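Local coordinates for uncharacterized protein (Pseudomonas syringae pv. tomato, PDB 3K4I) that is of unknown function but has the RraA-like fold of the aldolase/RraA family and assembles from three copies of its chain, at residues S46-T51 / D126-C131; N76-V81 / T98-I103; T105-A108 / G112-G115; F136-F141 / L158-I163. All coordinates share one frame; numbering follows the deposited sequence.

Interaction 1: S46-T51 / D126-C131; sequences SQVPGT and DTVINC
Val48 lays its CG2 methyl against CG1 of Val128, 3.5 Å away, and so brings a turn between two strands of the RraA-like fold up against helix 125-130. The turn is a type II beta turn running from Val48 to Thr51, in the link from strand 45-46 to strand 53-63. The valine's two branches divide the work. With CG1 anti to the backbone N (chi1 178°), CG2 falls anti to the carbonyl carbon and serves both helix residues, since CG1 of Ile129 lies 4.1 Å from it, roughly at a right angle to the direction of Val128, while CG1 of Val48 rests over the helix backbone, 4.1 Å from CA of Ile129. The side chains of Val48 and Ile129 run past each other in opposite directions, so the isoleucine lies alongside the valine. No hydrogen bond crosses between the segments; the side chains meet through apolar atoms alone.

Around it, Val128 also packs on Thr105 of helix 102-110 and on Leu135 of strand 135-137. Gln47 turns its amide away from the helix, where OE1 takes a hydrogen bond from NE of Arg140 and NE2 gives one to the backbone oxygen of Ser137. Inside the turn, the closing backbone bond is weak, but the side chain of Thr51 reinforces it: OG1 donates to a lone pair of Val48 O at 2.7 Å, in the carbonyl plane.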
loop_
_atom_site.group_PDB
_atom_site.type_symbol
_atom_site.label_atom_id
_atom_site.label_comp_id
_atom_site.label_asym_id
_atom_site.label_seq_id
_atom_site.Cartn_x
_atom_site.Cartn_y
_atom_site.Cartn_z
ATOM N N SER C 46 5.554 3.409 5.185
ATOM C CA SER C 46 4.583 4.151 5.959
ATOM C C SER C 46 3.175 3.515 5.849
ATOM O O SER C 46 2.654 3.302 4.743
ATOM C CB SER C 46 4.549 5.605 5.492
ATOM O OG SER C 46 3.514 6.265 6.184
ATOM N N GLN C 47 2.577 3.230 7.015
ATOM C CA GLN C 47 1.228 2.663 7.088
ATOM C C GLN C 47 0.143 3.674 7.419
ATOM O O GLN C 47 -1.044 3.362 7.361
ATOM C CB GLN C 47 1.181 1.501 8.093
ATOM C CG GLN C 47 2.112 0.317 7.746
ATOM C CD GLN C 47 1.807 -0.334 6.407
ATOM O OE1 GLN C 47 0.656 -0.336 5.935
ATOM N NE2 GLN C 47 2.834 -0.864 5.769
ATOM N N VAL C 48 0.535 4.887 7.811
ATOM C CA VAL C 48 -0.463 5.881 8.164
ATOM C C VAL C 48 -0.189 7.104 7.310
ATOM O O VAL C 48 0.802 7.789 7.521
ATOM C CB VAL C 48 -0.444 6.244 9.679
ATOM C CG1 VAL C 48 -1.492 7.338 9.981
ATOM C CG2 VAL C 48 -0.743 5.005 10.533
ATOM N N PRO C 49 -1.083 7.402 6.356
ATOM C CA PRO C 49 -0.833 8.554 5.487
ATOM C C PRO C 49 -0.627 9.896 6.235
ATOM O O PRO C 49 -1.296 10.168 7.235
ATOM C CB PRO C 49 -2.078 8.589 4.587
ATOM C CG PRO C 49 -2.462 7.095 4.476
ATOM C CD PRO C 49 -2.178 6.542 5.852
ATOM N N GLY C 50 0.353 10.663 5.782
ATOM C CA GLY C 50 0.624 11.989 6.349
ATOM C C GLY C 50 1.415 12.044 7.642
ATOM O O GLY C 50 1.529 13.123 8.269
ATOM N N THR C 51 1.943 10.904 8.070
ATOM C CA THR C 51 2.732 10.871 9.308
ATOM C C THR C 51 4.242 10.866 9.043
ATOM O O THR C 51 4.708 10.558 7.930
ATOM C CB THR C 51 2.373 9.664 10.195
ATOM O OG1 THR C 51 2.538 8.434 9.449
ATOM C CG2 THR C 51 0.928 9.817 10.733
ATOM N N ASP C 126 -6.460 0.170 12.169
ATOM C CA ASP C 126 -7.483 1.200 12.290
ATOM C C ASP C 126 -7.262 2.120 13.487
ATOM O O ASP C 126 -7.479 3.331 13.380
ATOM C CB ASP C 126 -8.884 0.573 12.269
ATOM C CG ASP C 126 -9.252 0.029 10.888
ATOM O OD1 ASP C 126 -9.120 0.761 9.876
ATOM O OD2 ASP C 126 -9.655 -1.146 10.805
ATOM N N THR C 127 -6.830 1.541 14.607
ATOM C CA THR C 127 -6.492 2.291 15.828
ATOM C C THR C 127 -5.278 3.183 15.581
ATOM O O THR C 127 -5.249 4.371 15.954
ATOM C CB THR C 127 -6.233 1.329 17.009
ATOM O OG1 THR C 127 -7.455 0.675 17.346
ATOM C CG2 THR C 127 -5.708 2.088 18.234
ATOM N N VAL C 128 -4.282 2.605 14.933
ATOM C CA VAL C 128 -3.054 3.318 14.611
ATOM C C VAL C 128 -3.360 4.540 13.733
ATOM O O VAL C 128 -2.863 5.658 13.998
ATOM C CB VAL C 128 -2.053 2.390 13.911
ATOM C CG1 VAL C 128 -0.833 3.145 13.523
ATOM C CG2 VAL C 128 -1.646 1.236 14.852
ATOM N N ILE C 129 -4.193 4.335 12.715
ATOM C CA ILE C 129 -4.656 5.429 11.860
ATOM C C ILE C 129 -5.466 6.454 12.657
ATOM O O ILE C 129 -5.231 7.661 12.533
ATOM C CB ILE C 129 -5.487 4.936 10.633
ATOM C CG1 ILE C 129 -4.618 4.061 9.719
ATOM C CG2 ILE C 129 -6.030 6.124 9.819
ATOM C CD1 ILE C 129 -5.421 3.347 8.615
ATOM N N ASN C 130 -6.405 5.968 13.473
ATOM C CA ASN C 130 -7.272 6.854 14.250
ATOM C C ASN C 130 -6.473 7.722 15.209
ATOM O O ASN C 130 -6.822 8.890 15.438
ATOM C CB ASN C 130 -8.327 6.063 15.021
ATOM C CG ASN C 130 -9.343 6.964 15.683
ATOM O OD1 ASN C 130 -9.978 7.781 15.016
ATOM N ND2 ASN C 130 -9.490 6.834 16.996
ATOM N N CYS C 131 -5.397 7.145 15.743
ATOM C CA CYS C 131 -4.475 7.811 16.667
ATOM C C CYS C 131 -3.430 8.662 15.958
ATOM O O CYS C 131 -2.645 9.349 16.620
ATOM C CB CYS C 131 -3.747 6.786 17.533
ATOM S SG CYS C 131 -4.821 6.054 18.782
#

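Interaction 2: N76-V81 / T98-I103; sequences NYIDQV and TVWGDI. With MG (magnesium ion), chain H.
Tyr77 brings its hydroxyl to the rim of the Trp100 indole rather than over a face: OH lies in the ring plane, 3.8 Å from CZ3 of Trp100. The same hydroxyl reaches segment 98-103 a second time through a water, which sits 2.6 Å from OH of Tyr77 and donates to the backbone oxygen of Val99 at 2.8 Å. The hydroxyl thus has the indole edge and a water-bridged carbonyl as neighbours. Ile78 adds an apolar touch, its CD1 coming obliquely to within 3.7 Å of CH2 of Trp100; both side chains cross the tryptophan at about a right angle. With CG of Trp100 anti to the backbone N (chi1 -168°), the indole swings out to meet them.

Two residues on, Asp102 begins helix 102-110 and binds a magnesium ion through OD2 at 2.1 Å. Four waters and Glu200 of the second subunit complete the six ligands, so the ion bridges two chains at this helix start. The 3-10 segment 76-80 lies in the link between strands 53-63 and 85-90, with Tyr77 resting on Val60, Tyr62 and Leu151 of the sheet, while Ile78 leans on Phe107 of helix 102-110 and Leu213 of the second subunit.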
loop_
_atom_site.group_PDB
_atom_site.type_symbol
_atom_site.label_atom_id
_atom_site.label_comp_id
_atom_site.label_asym_id
_atom_site.label_seq_id
_atom_site.Cartn_x
_atom_site.Cartn_y
_atom_site.Cartn_z
ATOM N N ASN C 76 5.522 -6.245 26.803
ATOM C CA ASN C 76 6.116 -5.945 28.118
ATOM C C ASN C 76 7.348 -5.015 28.163
ATOM O O ASN C 76 7.466 -4.201 29.097
ATOM C CB ASN C 76 6.406 -7.241 28.880
ATOM C CG ASN C 76 7.198 -8.223 28.066
ATOM O OD1 ASN C 76 8.292 -7.916 27.604
ATOM N ND2 ASN C 76 6.648 -9.419 27.879
ATOM N N TYR C 77 8.232 -5.099 27.158
ATOM C CA TYR C 77 9.428 -4.248 27.099
ATOM C C TYR C 77 9.116 -2.761 27.051
ATOM O O TYR C 77 10.008 -1.945 27.265
ATOM C CB TYR C 77 10.276 -4.539 25.859
ATOM C CG TYR C 77 9.648 -4.095 24.525
ATOM C CD1 TYR C 77 8.890 -4.978 23.755
ATOM C CD2 TYR C 77 9.822 -2.786 24.035
ATOM C CE1 TYR C 77 8.307 -4.575 22.536
ATOM C CE2 TYR C 77 9.245 -2.377 22.833
ATOM C CZ TYR C 77 8.496 -3.273 22.079
ATOM O OH TYR C 77 7.931 -2.867 20.880
ATOM N N ILE C 78 7.888 -2.423 26.674
ATOM C CA ILE C 78 7.588 -1.038 26.326
ATOM C C ILE C 78 7.704 -0.102 27.521
ATOM O O ILE C 78 7.996 1.081 27.337
ATOM C CB ILE C 78 6.224 -0.884 25.611
ATOM C CG1 ILE C 78 6.261 0.357 24.703
ATOM C CG2 ILE C 78 5.064 -1.037 26.595
ATOM C CD1 ILE C 78 5.176 0.464 23.669
ATOM N N ASP C 79 7.482 -0.613 28.737
ATOM C CA ASP C 79 7.707 0.218 29.945
ATOM C C ASP C 79 9.131 0.763 30.071
ATOM O O ASP C 79 9.370 1.699 30.837
ATOM C CB ASP C 79 7.382 -0.585 31.215
ATOM C CG ASP C 79 5.893 -0.677 31.485
ATOM O OD1 ASP C 79 5.172 0.306 31.202
ATOM O OD2 ASP C 79 5.448 -1.726 32.013
ATOM N N GLN C 80 10.072 0.152 29.364
ATOM C CA GLN C 80 11.487 0.524 29.417
ATOM C C GLN C 80 11.878 1.651 28.449
ATOM O O GLN C 80 12.971 2.197 28.560
ATOM C CB GLN C 80 12.352 -0.710 29.097
ATOM C CG GLN C 80 12.015 -1.944 29.904
ATOM C CD GLN C 80 13.181 -2.923 29.986
ATOM O OE1 GLN C 80 13.368 -3.599 31.016
ATOM N NE2 GLN C 80 14.007 -2.965 28.946
ATOM N N VAL C 81 11.008 1.956 27.479
ATOM C CA VAL C 81 11.358 2.807 26.350
ATOM C C VAL C 81 11.304 4.290 26.765
ATOM O O VAL C 81 10.277 4.739 27.244
ATOM C CB VAL C 81 10.400 2.559 25.158
ATOM C CG1 VAL C 81 10.778 3.406 23.944
ATOM C CG2 VAL C 81 10.342 1.054 24.795
ATOM N N THR C 98 2.135 -10.483 14.238
ATOM C CA THR C 98 2.344 -9.032 14.407
ATOM C C THR C 98 3.050 -8.719 15.722
ATOM O O THR C 98 2.932 -9.466 16.705
ATOM C CB THR C 98 1.011 -8.294 14.354
ATOM O OG1 THR C 98 0.139 -8.828 15.353
ATOM C CG2 THR C 98 0.364 -8.473 12.979
ATOM N N VAL C 99 3.800 -7.623 15.733
ATOM C CA VAL C 99 4.566 -7.232 16.908
ATOM C C VAL C 99 4.255 -5.779 17.286
ATOM O O VAL C 99 5.086 -5.101 17.899
ATOM C CB VAL C 99 6.104 -7.464 16.759
ATOM C CG1 VAL C 99 6.449 -8.971 16.707
ATOM C CG2 VAL C 99 6.672 -6.738 15.570
ATOM N N TRP C 100 3.053 -5.326 16.938
ATOM C CA TRP C 100 2.565 -3.980 17.372
ATOM C C TRP C 100 1.048 -3.971 17.216
ATOM O O TRP C 100 0.522 -4.519 16.240
ATOM C CB TRP C 100 3.150 -2.883 16.510
ATOM C CG TRP C 100 2.907 -1.501 17.085
ATOM C CD1 TRP C 100 1.907 -0.637 16.755
ATOM C CD2 TRP C 100 3.679 -0.871 18.106
ATOM N NE1 TRP C 100 2.015 0.535 17.515
ATOM C CE2 TRP C 100 3.094 0.408 18.346
ATOM C CE3 TRP C 100 4.828 -1.254 18.829
ATOM C CZ2 TRP C 100 3.598 1.300 19.313
ATOM C CZ3 TRP C 100 5.326 -0.388 19.804
ATOM C CH2 TRP C 100 4.714 0.902 20.021
ATOM N N GLY C 101 0.338 -3.374 18.167
ATOM C CA GLY C 101 -1.118 -3.282 18.050
ATOM C C GLY C 101 -1.644 -2.143 18.904
ATOM O O GLY C 101 -0.879 -1.233 19.233
ATOM N N ASP C 102 -2.917 -2.219 19.265
ATOM C CA ASP C 102 -3.612 -1.086 19.909
ATOM C C ASP C 102 -3.061 -0.687 21.268
ATOM O O ASP C 102 -2.874 0.519 21.533
ATOM C CB ASP C 102 -5.141 -1.289 19.961
ATOM C CG ASP C 102 -5.583 -2.610 20.621
ATOM O OD1 ASP C 102 -4.798 -3.363 21.255
ATOM O OD2 ASP C 102 -6.798 -2.894 20.500
ATOM N N ILE C 103 -2.834 -1.678 22.134
ATOM C CA ILE C 103 -2.306 -1.418 23.477
ATOM C C ILE C 103 -0.987 -0.647 23.396
ATOM O O ILE C 103 -0.830 0.424 24.029
ATOM C CB ILE C 103 -2.170 -2.715 24.285
ATOM C CG1 ILE C 103 -3.556 -3.284 24.644
ATOM C CG2 ILE C 103 -1.386 -2.495 25.563
ATOM C CD1 ILE C 103 -3.491 -4.710 25.248
HETATM MG MG MG H . -7.799 -4.691 20.422
HETATM O O HOH W 1 7.549 -4.624 19.067
HETATM O O HOH W 2 -6.160 -5.676 19.815
HETATM O O HOH W 3 -8.275 -4.241 18.487
HETATM O O HOH W 4 -8.927 -6.321 20.156
HETATM O O HOH W 5 -9.526 -3.851 21.101
#

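Interaction 3: T105-A108 / G112-G115; sequences THFA and GIKG
Ile113 folds back against the helix that precedes it, its CB 3.8 Å from CB of Ala108. The backbones are tied at the same place: N of Ile113 donates to O of Ala108 at 3.1 Å, a moderately bent bond (146° at the hydrogen) that arrives tilted 17° from the carbonyl plane. The far end of the isoleucine does different work. Its CG1 stands anti to the carbonyl carbon and the chain then runs on extended (chi2 170°), which carries CD1 to the edge of the Phe107 ring, 4.0 Å from both CD2 and CE2. One side chain therefore covers two successive helix residues, the alanine with its base and the phenylalanine with its tip.

Gly112, with positive phi, leads the chain out of the helix into this return. Behind the first contacts, Asn111 gives a side-chain hydrogen bond to the backbone oxygen of Phe107, and Tyr133 packs against both Ala108 and Ile113. Phe107 in turn touches Asp79, and it also meets Ile207 of the second subunit. Ile113 rests on Ile87 of strand 85-90, while Lys114 turns away and hydrogen-bonds through NZ to the backbone oxygen of Val54. Helix 102-110 thus connects the parallel neighbours 85-90 and 115-119, and this turn is the helix-to-strand return of a beta-alpha-beta crossover.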
loop_
_atom_site.group_PDB
_atom_site.type_symbol
_atom_site.label_atom_id
_atom_site.label_comp_id
_atom_site.label_asym_id
_atom_site.label_seq_id
_atom_site.Cartn_x
_atom_site.Cartn_y
_atom_site.Cartn_z
ATOM N N THR C 105 0.199 1.019 20.835
ATOM C CA THR C 105 -0.074 2.335 20.239
ATOM C C THR C 105 -0.568 3.333 21.278
ATOM O O THR C 105 -0.051 4.421 21.357
ATOM C CB THR C 105 -1.148 2.241 19.161
ATOM O OG1 THR C 105 -0.701 1.353 18.126
ATOM C CG2 THR C 105 -1.459 3.593 18.582
ATOM N N HIS C 106 -1.576 2.954 22.058
ATOM C CA HIS C 106 -2.044 3.826 23.129
ATOM C C HIS C 106 -0.944 4.115 24.132
ATOM O O HIS C 106 -0.829 5.241 24.625
ATOM C CB HIS C 106 -3.303 3.279 23.817
ATOM C CG HIS C 106 -4.514 3.318 22.939
ATOM N ND1 HIS C 106 -5.171 4.490 22.636
ATOM C CD2 HIS C 106 -5.170 2.336 22.277
ATOM C CE1 HIS C 106 -6.187 4.226 21.830
ATOM N NE2 HIS C 106 -6.201 2.928 21.589
ATOM N N PHE C 107 -0.163 3.099 24.464
ATOM C CA PHE C 107 0.957 3.317 25.384
ATOM C C PHE C 107 1.946 4.349 24.823
ATOM O O PHE C 107 2.331 5.311 25.536
ATOM C CB PHE C 107 1.684 2.013 25.705
ATOM C CG PHE C 107 2.753 2.186 26.745
ATOM C CD1 PHE C 107 2.458 1.960 28.085
ATOM C CD2 PHE C 107 4.017 2.641 26.396
ATOM C CE1 PHE C 107 3.421 2.168 29.078
ATOM C CE2 PHE C 107 4.995 2.849 27.374
ATOM C CZ PHE C 107 4.711 2.579 28.704
ATOM N N ALA C 108 2.345 4.157 23.562
ATOM C CA ALA C 108 3.286 5.077 22.890
ATOM C C ALA C 108 2.796 6.526 22.995
ATOM O O ALA C 108 3.584 7.446 23.297
ATOM C CB ALA C 108 3.442 4.695 21.448
ATOM N N GLY C 112 5.357 9.395 25.252
ATOM C CA GLY C 112 6.326 10.197 24.528
ATOM C C GLY C 112 7.111 9.414 23.494
ATOM O O GLY C 112 8.149 9.864 23.029
ATOM N N ILE C 113 6.604 8.241 23.111
ATOM C CA ILE C 113 7.230 7.441 22.063
ATOM C C ILE C 113 6.786 7.895 20.660
ATOM O O ILE C 113 5.579 8.058 20.415
ATOM C CB ILE C 113 6.928 5.956 22.266
ATOM C CG1 ILE C 113 7.451 5.526 23.650
ATOM C CG2 ILE C 113 7.577 5.087 21.111
ATOM C CD1 ILE C 113 7.018 4.109 24.127
ATOM N N LYS C 114 7.751 8.167 19.778
ATOM C CA LYS C 114 7.500 8.982 18.564
ATOM C C LYS C 114 6.999 8.210 17.357
ATOM O O LYS C 114 6.367 8.784 16.465
ATOM C CB LYS C 114 8.759 9.763 18.122
ATOM C CG LYS C 114 9.499 10.543 19.204
ATOM C CD LYS C 114 8.752 11.784 19.619
ATOM C CE LYS C 114 8.557 12.778 18.484
ATOM N NZ LYS C 114 9.842 13.314 17.994
ATOM N N GLY C 115 7.334 6.921 17.305
ATOM C CA GLY C 115 6.940 6.093 16.178
ATOM C C GLY C 115 7.502 4.685 16.327
ATOM O O GLY C 115 8.325 4.399 17.220
#

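Interaction 4: F136-F141 / L158-I163; sequences FSRGRF and LVIDGI
NH2 of Arg138 donates to OD1 of Asp161 at 2.9 Å in a salt bridge, the N-H pointing within about 30° of straight (151°). The oxygen lies near the rim of the guanidinium, yet the arginine nitrogen comes in from above the carboxylate plane, and the two flat groups stand 77° apart. This is a single-point contact, unlike the side-by-side pair of bonds that coplanar groups can make. At the same rim CG2 of Ile160 comes to 3.4 Å from NH2 of Arg138, so a methyl and a carboxylate oxygen share that end of the arginine. The chain reaches so far because it is extended from CG to NE.

The other nitrogens of Arg138 are held as well: NE makes a salt bridge to Asp119, and NH1 bonds to the backbone oxygen of Pro42. Having several partners should help fix the guanidinium's rotation. Asp161 stands on the type I' turn from Ile160 to Ile163, closed by backbone bonds in both directions, which makes 158-160 and 163-165 a tight beta hairpin. Ile160 packs on Val88 and Ser90 of strand 85-90, and Arg138 reaches the hairpin from the segment that carries strand 135-137, which runs parallel to strand 115-119.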
loop_
_atom_site.group_PDB
_atom_site.type_symbol
_atom_site.label_atom_id
_atom_site.label_comp_id
_atom_site.label_asym_id
_atom_site.label_seq_id
_atom_site.Cartn_x
_atom_site.Cartn_y
_atom_site.Cartn_z
ATOM N N PHE C 136 5.526 2.324 10.693
ATOM C CA PHE C 136 6.150 1.895 9.464
ATOM C C PHE C 136 6.393 0.408 9.563
ATOM O O PHE C 136 6.919 -0.063 10.578
ATOM C CB PHE C 136 7.442 2.686 9.318
ATOM C CG PHE C 136 7.215 4.153 9.333
ATOM C CD1 PHE C 136 7.070 4.861 8.138
ATOM C CD2 PHE C 136 7.076 4.833 10.539
ATOM C CE1 PHE C 136 6.831 6.233 8.149
ATOM C CE2 PHE C 136 6.792 6.223 10.558
ATOM C CZ PHE C 136 6.671 6.913 9.355
ATOM N N SER C 137 6.002 -0.348 8.539
ATOM C CA SER C 137 6.130 -1.791 8.611
ATOM C C SER C 137 6.081 -2.395 7.226
ATOM O O SER C 137 5.789 -1.708 6.256
ATOM C CB SER C 137 4.962 -2.378 9.423
ATOM O OG SER C 137 3.742 -2.219 8.714
ATOM N N ARG C 138 6.328 -3.698 7.153
ATOM C CA ARG C 138 6.214 -4.424 5.893
ATOM C C ARG C 138 4.774 -4.775 5.540
ATOM O O ARG C 138 4.505 -5.476 4.548
ATOM C CB ARG C 138 7.041 -5.700 5.943
ATOM C CG ARG C 138 8.537 -5.421 6.102
ATOM C CD ARG C 138 9.395 -6.667 5.845
ATOM N NE ARG C 138 10.767 -6.363 6.269
ATOM C CZ ARG C 138 11.610 -5.546 5.630
ATOM N NH1 ARG C 138 11.261 -4.966 4.501
ATOM N NH2 ARG C 138 12.832 -5.315 6.144
ATOM N N GLY C 139 3.837 -4.345 6.360
ATOM C CA GLY C 139 2.441 -4.675 6.068
ATOM C C GLY C 139 1.565 -4.786 7.283
ATOM O O GLY C 139 1.974 -4.417 8.406
ATOM N N ARG C 140 0.378 -5.312 7.036
ATOM C CA ARG C 140 -0.721 -5.344 7.991
ATOM C C ARG C 140 -1.256 -6.753 8.117
ATOM O O ARG C 140 -1.480 -7.420 7.099
ATOM C CB ARG C 140 -1.843 -4.425 7.525
ATOM C CG ARG C 140 -1.409 -2.965 7.258
ATOM C CD ARG C 140 -2.403 -2.237 6.390
ATOM N NE ARG C 140 -2.146 -0.781 6.375
ATOM C CZ ARG C 140 -3.056 0.123 6.016
ATOM N NH1 ARG C 140 -4.268 -0.260 5.603
ATOM N NH2 ARG C 140 -2.761 1.411 6.050
ATOM N N PHE C 141 -1.444 -7.190 9.365
ATOM C CA PHE C 141 -2.057 -8.497 9.660
ATOM C C PHE C 141 -2.752 -8.424 11.020
ATOM O O PHE C 141 -2.771 -7.371 11.626
ATOM C CB PHE C 141 -1.001 -9.607 9.600
ATOM C CG PHE C 141 -1.566 -10.986 9.355
ATOM C CD1 PHE C 141 -1.046 -12.089 10.028
ATOM C CD2 PHE C 141 -2.617 -11.184 8.451
ATOM C CE1 PHE C 141 -1.547 -13.382 9.804
ATOM C CE2 PHE C 141 -3.131 -12.489 8.215
ATOM C CZ PHE C 141 -2.594 -13.579 8.899
ATOM N N LEU C 158 20.540 -4.336 15.620
ATOM C CA LEU C 158 19.715 -5.069 14.650
ATOM C C LEU C 158 20.355 -4.994 13.272
ATOM O O LEU C 158 21.034 -4.020 12.951
ATOM C CB LEU C 158 18.325 -4.462 14.524
ATOM C CG LEU C 158 17.586 -4.204 15.825
ATOM C CD1 LEU C 158 16.268 -3.536 15.507
ATOM C CD2 LEU C 158 17.406 -5.450 16.697
ATOM N N VAL C 159 20.136 -6.017 12.453
ATOM C CA VAL C 159 20.550 -5.879 11.076
ATOM C C VAL C 159 19.328 -6.152 10.194
ATOM O O VAL C 159 18.771 -7.252 10.203
ATOM C CB VAL C 159 21.754 -6.754 10.723
ATOM C CG1 VAL C 159 22.199 -6.450 9.291
ATOM C CG2 VAL C 159 22.915 -6.489 11.691
ATOM N N ILE C 160 18.889 -5.128 9.472
ATOM C CA ILE C 160 17.676 -5.232 8.634
ATOM C C ILE C 160 18.109 -4.995 7.195
ATOM O O ILE C 160 18.602 -3.935 6.877
ATOM C CB ILE C 160 16.606 -4.197 9.064
ATOM C CG1 ILE C 160 16.092 -4.499 10.484
ATOM C CG2 ILE C 160 15.433 -4.122 8.063
ATOM C CD1 ILE C 160 15.245 -3.383 11.080
ATOM N N ASP C 161 17.926 -5.991 6.333
ATOM C CA ASP C 161 18.357 -5.867 4.928
ATOM C C ASP C 161 19.843 -5.406 4.819
ATOM O O ASP C 161 20.163 -4.571 3.982
ATOM C CB ASP C 161 17.446 -4.876 4.141
ATOM C CG ASP C 161 15.951 -5.262 4.146
ATOM O OD1 ASP C 161 15.079 -4.397 4.482
ATOM O OD2 ASP C 161 15.637 -6.412 3.792
ATOM N N GLY C 162 20.724 -5.896 5.697
ATOM C CA GLY C 162 22.137 -5.479 5.698
ATOM C C GLY C 162 22.479 -4.135 6.330
ATOM O O GLY C 162 23.642 -3.714 6.296
ATOM N N ILE C 163 21.470 -3.461 6.890
ATOM C CA ILE C 163 21.649 -2.166 7.560
ATOM C C ILE C 163 21.616 -2.394 9.054
ATOM O O ILE C 163 20.659 -2.912 9.585
ATOM C CB ILE C 163 20.529 -1.165 7.163
ATOM C CG1 ILE C 163 20.423 -1.064 5.635
ATOM C CG2 ILE C 163 20.750 0.240 7.779
ATOM C CD1 ILE C 163 21.691 -0.543 5.002
#

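Interactions 2 and 3 are the closest pair, with centres about 9 Å apart, and share helix 102-110: one meets its start, the other its later turns and the return to strand 115-119. Both lie, one after the other, within the chain loop that interaction 1 closes. Interaction 1 joins them through helix 125-130, where Val128 packs on Thr105 and Thr127 on Asp102 and His106. Interaction 4 follows along the chain, its centre about 16 to 18 Å from the others, and is linked to interaction 1 by the Gln47 side chain. Together they join helices 102-110 and 125-130 and the hairpin to the links and strands around the mixed sheet, and residues of all four segment pairs also touch the second subunit.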